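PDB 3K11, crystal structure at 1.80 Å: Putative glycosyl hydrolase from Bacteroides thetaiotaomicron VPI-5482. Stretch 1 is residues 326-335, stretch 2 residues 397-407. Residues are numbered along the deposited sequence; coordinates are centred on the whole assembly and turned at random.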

# COMPACT_ATOMS: atom_id res chain seq x y z
N THR A 326 3.21 -14.10 13.77
CA THR A 326 3.01 -15.54 13.66
C THR A 326 1.63 -16.01 14.08
O THR A 326 1.04 -16.87 13.41
CB THR A 326 4.07 -16.26 14.49
OG1 THR A 326 5.38 -15.90 14.01
CG2 THR A 326 3.88 -17.82 14.44
N SER A 327 1.13 -15.52 15.23
CA SER A 327 -0.13 -16.09 15.73
C SER A 327 -1.30 -15.83 14.76
O SER A 327 -2.07 -16.73 14.46
CB SER A 327 -0.48 -15.61 17.13
OG SER A 327 -0.69 -14.22 17.23
N ALA A 328 -1.40 -14.63 14.24
CA ALA A 328 -2.44 -14.32 13.27
C ALA A 328 -2.30 -15.18 12.04
O ALA A 328 -3.29 -15.69 11.51
CB ALA A 328 -2.37 -12.85 12.86
N THR A 329 -1.07 -15.34 11.58
CA THR A 329 -0.79 -16.16 10.42
C THR A 329 -1.30 -17.56 10.62
O THR A 329 -1.99 -18.12 9.74
CB THR A 329 0.72 -16.16 10.08
OG1 THR A 329 1.13 -14.81 9.78
CG2 THR A 329 1.02 -17.07 8.90
N ALA A 330 -1.03 -18.12 11.80
CA ALA A 330 -1.50 -19.48 12.11
C ALA A 330 -3.04 -19.57 12.11
O ALA A 330 -3.63 -20.54 11.61
CB ALA A 330 -0.94 -19.96 13.49
N ILE A 331 -3.68 -18.61 12.76
CA ILE A 331 -5.14 -18.53 12.77
C ILE A 331 -5.69 -18.52 11.32
O ILE A 331 -6.62 -19.30 11.02
CB ILE A 331 -5.69 -17.31 13.53
CG1 ILE A 331 -5.33 -17.34 15.04
CG2 ILE A 331 -7.23 -17.24 13.35
CD1 ILE A 331 -5.46 -15.93 15.74
N TYR A 332 -5.14 -17.69 10.45
CA TYR A 332 -5.61 -17.65 9.08
C TYR A 332 -5.44 -18.97 8.38
O TYR A 332 -6.31 -19.41 7.61
CB TYR A 332 -4.95 -16.57 8.26
CG TYR A 332 -5.13 -15.17 8.84
CD1 TYR A 332 -6.34 -14.76 9.38
CD2 TYR A 332 -4.11 -14.25 8.78
CE1 TYR A 332 -6.49 -13.47 9.89
CE2 TYR A 332 -4.26 -12.95 9.29
CZ TYR A 332 -5.44 -12.58 9.86
OH TYR A 332 -5.60 -11.32 10.40
N VAL A 333 -4.29 -19.59 8.58
CA VAL A 333 -4.05 -20.93 7.97
C VAL A 333 -5.14 -21.92 8.42
O VAL A 333 -5.68 -22.66 7.61
CB VAL A 333 -2.64 -21.47 8.31
CG1 VAL A 333 -2.46 -22.95 7.89
CG2 VAL A 333 -1.55 -20.57 7.61
N TYR A 334 -5.43 -21.95 9.72
CA TYR A 334 -6.48 -22.82 10.21
C TYR A 334 -7.79 -22.49 9.50
O TYR A 334 -8.49 -23.38 9.03
CB TYR A 334 -6.72 -22.74 11.73
CG TYR A 334 -8.06 -23.36 12.06
CD1 TYR A 334 -8.23 -24.74 12.07
CD2 TYR A 334 -9.19 -22.57 12.30
CE1 TYR A 334 -9.46 -25.30 12.31
CE2 TYR A 334 -10.46 -23.14 12.52
CZ TYR A 334 -10.57 -24.51 12.53
OH TYR A 334 -11.78 -25.11 12.78
N CYS A 335 -8.16 -21.21 9.52
CA CYS A 335 -9.45 -20.86 8.97
C CYS A 335 -9.59 -21.23 7.50
O CYS A 335 -10.64 -21.66 7.07
CB CYS A 335 -9.70 -19.38 9.10
SG CYS A 335 -9.93 -18.92 10.86
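Stretch 2 397-407: AHGYGPVLWAG

Residues 326-335 form a regular α-helix, and stretch 2 packs along it, opening with a short 3-10 segment (397-399) and continuing as a helix through Gly 407; both helices run on later in the chain. The two axes run in roughly the same direction, cross at 29° and approach to 7.9 Å, a close spacing that goes with the small residues at the crossing. The CA atoms of Ser 327 and Gly 399 lie 4.5 Å apart, those of Ala 330 and Val 403 5.2 Å, those of Ile 331 and Pro 402 5.2 Å, and those of Tyr 334 and Ala 406 3.9 Å. No direct hydrogen bond links the stretches; backbone hydrogen bonds run within each helix, as in Tyr 334 N to Ala 330 O (3.0 Å) and Ala 406 N to Pro 402 O (2.8 Å). At the N-terminal end, Ser 327 CB rests 3.6 Å from His 398 O and 4.0 Å from Gly 399 CA, while the His 398 side chain starts toward stretch 1 but its end leads away. Next, Ala 330 CB meets Pro 402 CB at 3.7 Å and Val 403 CG2 at 3.8 Å, and Ile 331 CG1 touches Pro 402 CB at 3.8 Å. One turn on, the methyl of Ala 406 fits against the backbone of stretch 1, its CB 3.3 Å from Ala 330 O and 3.7 Å from Tyr 334 N, and also touches the side chain of Val 333 (Ala 406 CB to Val 333 CG1, 3.8 Å). Beside it, the Tyr 334 ring and the five-membered ring of Trp 405 overlap obliquely, centroids 3.8 Å apart and planes at 33°, with Tyr 334 CE1 3.2 Å from Trp 405 NE1. A water ties their polar ends together, donating to Tyr 334 OH (2.7 Å) and accepting from Trp 405 NE1 (3.0 Å).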

# COMPACT_ATOMS: atom_id res chain seq x y z
N ALA A 397 1.35 -16.68 24.89
CA ALA A 397 0.62 -17.95 24.81
C ALA A 397 -0.24 -18.08 23.54
O ALA A 397 -0.69 -19.17 23.14
CB ALA A 397 -0.25 -18.12 26.02
N HIS A 398 -0.46 -16.96 22.89
CA HIS A 398 -1.38 -16.87 21.76
C HIS A 398 -0.92 -17.63 20.57
O HIS A 398 -1.72 -17.86 19.67
CB HIS A 398 -1.49 -15.41 21.30
CG HIS A 398 -1.75 -14.46 22.40
ND1 HIS A 398 -0.76 -14.03 23.25
CD2 HIS A 398 -2.90 -13.87 22.82
CE1 HIS A 398 -1.30 -13.23 24.15
NE2 HIS A 398 -2.58 -13.09 23.88
N GLY A 399 0.38 -17.96 20.50
CA GLY A 399 0.87 -18.67 19.33
C GLY A 399 0.55 -20.14 19.29
O GLY A 399 0.46 -20.76 18.22
N TYR A 400 0.37 -20.73 20.47
CA TYR A 400 0.41 -22.20 20.59
C TYR A 400 -0.84 -22.89 20.02
O TYR A 400 -0.71 -23.81 19.18
CB TYR A 400 0.74 -22.59 22.06
CG TYR A 400 2.15 -22.17 22.34
CD1 TYR A 400 3.21 -22.97 21.94
CD2 TYR A 400 2.44 -20.90 22.79
CE1 TYR A 400 4.54 -22.54 22.05
CE2 TYR A 400 3.79 -20.46 22.93
CZ TYR A 400 4.81 -21.29 22.57
OH TYR A 400 6.13 -20.87 22.65
N GLY A 401 -2.01 -22.46 20.49
CA GLY A 401 -3.31 -23.00 20.04
C GLY A 401 -3.43 -22.93 18.55
O GLY A 401 -3.71 -23.91 17.87
N PRO A 402 -3.25 -21.74 18.02
CA PRO A 402 -3.36 -21.57 16.58
C PRO A 402 -2.43 -22.41 15.72
O PRO A 402 -2.86 -22.94 14.73
CB PRO A 402 -3.15 -20.09 16.40
CG PRO A 402 -3.65 -19.46 17.65
CD PRO A 402 -3.20 -20.46 18.73
N VAL A 403 -1.18 -22.57 16.13
CA VAL A 403 -0.26 -23.40 15.37
C VAL A 403 -0.74 -24.83 15.40
O VAL A 403 -0.70 -25.53 14.38
CB VAL A 403 1.19 -23.24 15.92
CG1 VAL A 403 2.11 -24.34 15.38
CG2 VAL A 403 1.70 -21.81 15.56
N LEU A 404 -1.14 -25.30 16.58
CA LEU A 404 -1.63 -26.68 16.69
C LEU A 404 -2.87 -26.92 15.83
O LEU A 404 -3.00 -27.94 15.15
CB LEU A 404 -1.94 -27.04 18.15
CG LEU A 404 -0.73 -27.18 19.11
CD1 LEU A 404 -1.16 -27.13 20.61
CD2 LEU A 404 0.04 -28.50 18.81
N TRP A 405 -3.78 -25.97 15.90
CA TRP A 405 -5.07 -26.08 15.20
C TRP A 405 -4.84 -26.00 13.69
O TRP A 405 -5.37 -26.80 12.94
CB TRP A 405 -6.00 -24.95 15.65
CG TRP A 405 -7.46 -25.29 15.70
CD1 TRP A 405 -8.10 -26.33 15.09
CD2 TRP A 405 -8.47 -24.54 16.37
NE1 TRP A 405 -9.43 -26.28 15.35
CE2 TRP A 405 -9.70 -25.18 16.13
CE3 TRP A 405 -8.45 -23.41 17.18
CZ2 TRP A 405 -10.89 -24.70 16.62
CZ3 TRP A 405 -9.63 -22.94 17.69
CH2 TRP A 405 -10.84 -23.56 17.39
N ALA A 406 -4.00 -25.06 13.27
CA ALA A 406 -3.64 -24.97 11.84
C ALA A 406 -3.00 -26.26 11.29
O ALA A 406 -3.32 -26.74 10.19
CB ALA A 406 -2.76 -23.73 11.63
N GLY A 407 -2.08 -26.82 12.06
CA GLY A 407 -1.41 -28.06 11.68
C GLY A 407 -2.40 -29.17 11.57
O GLY A 407 -2.41 -29.91 10.59
O HOH W 1 -11.76 -27.53 14.00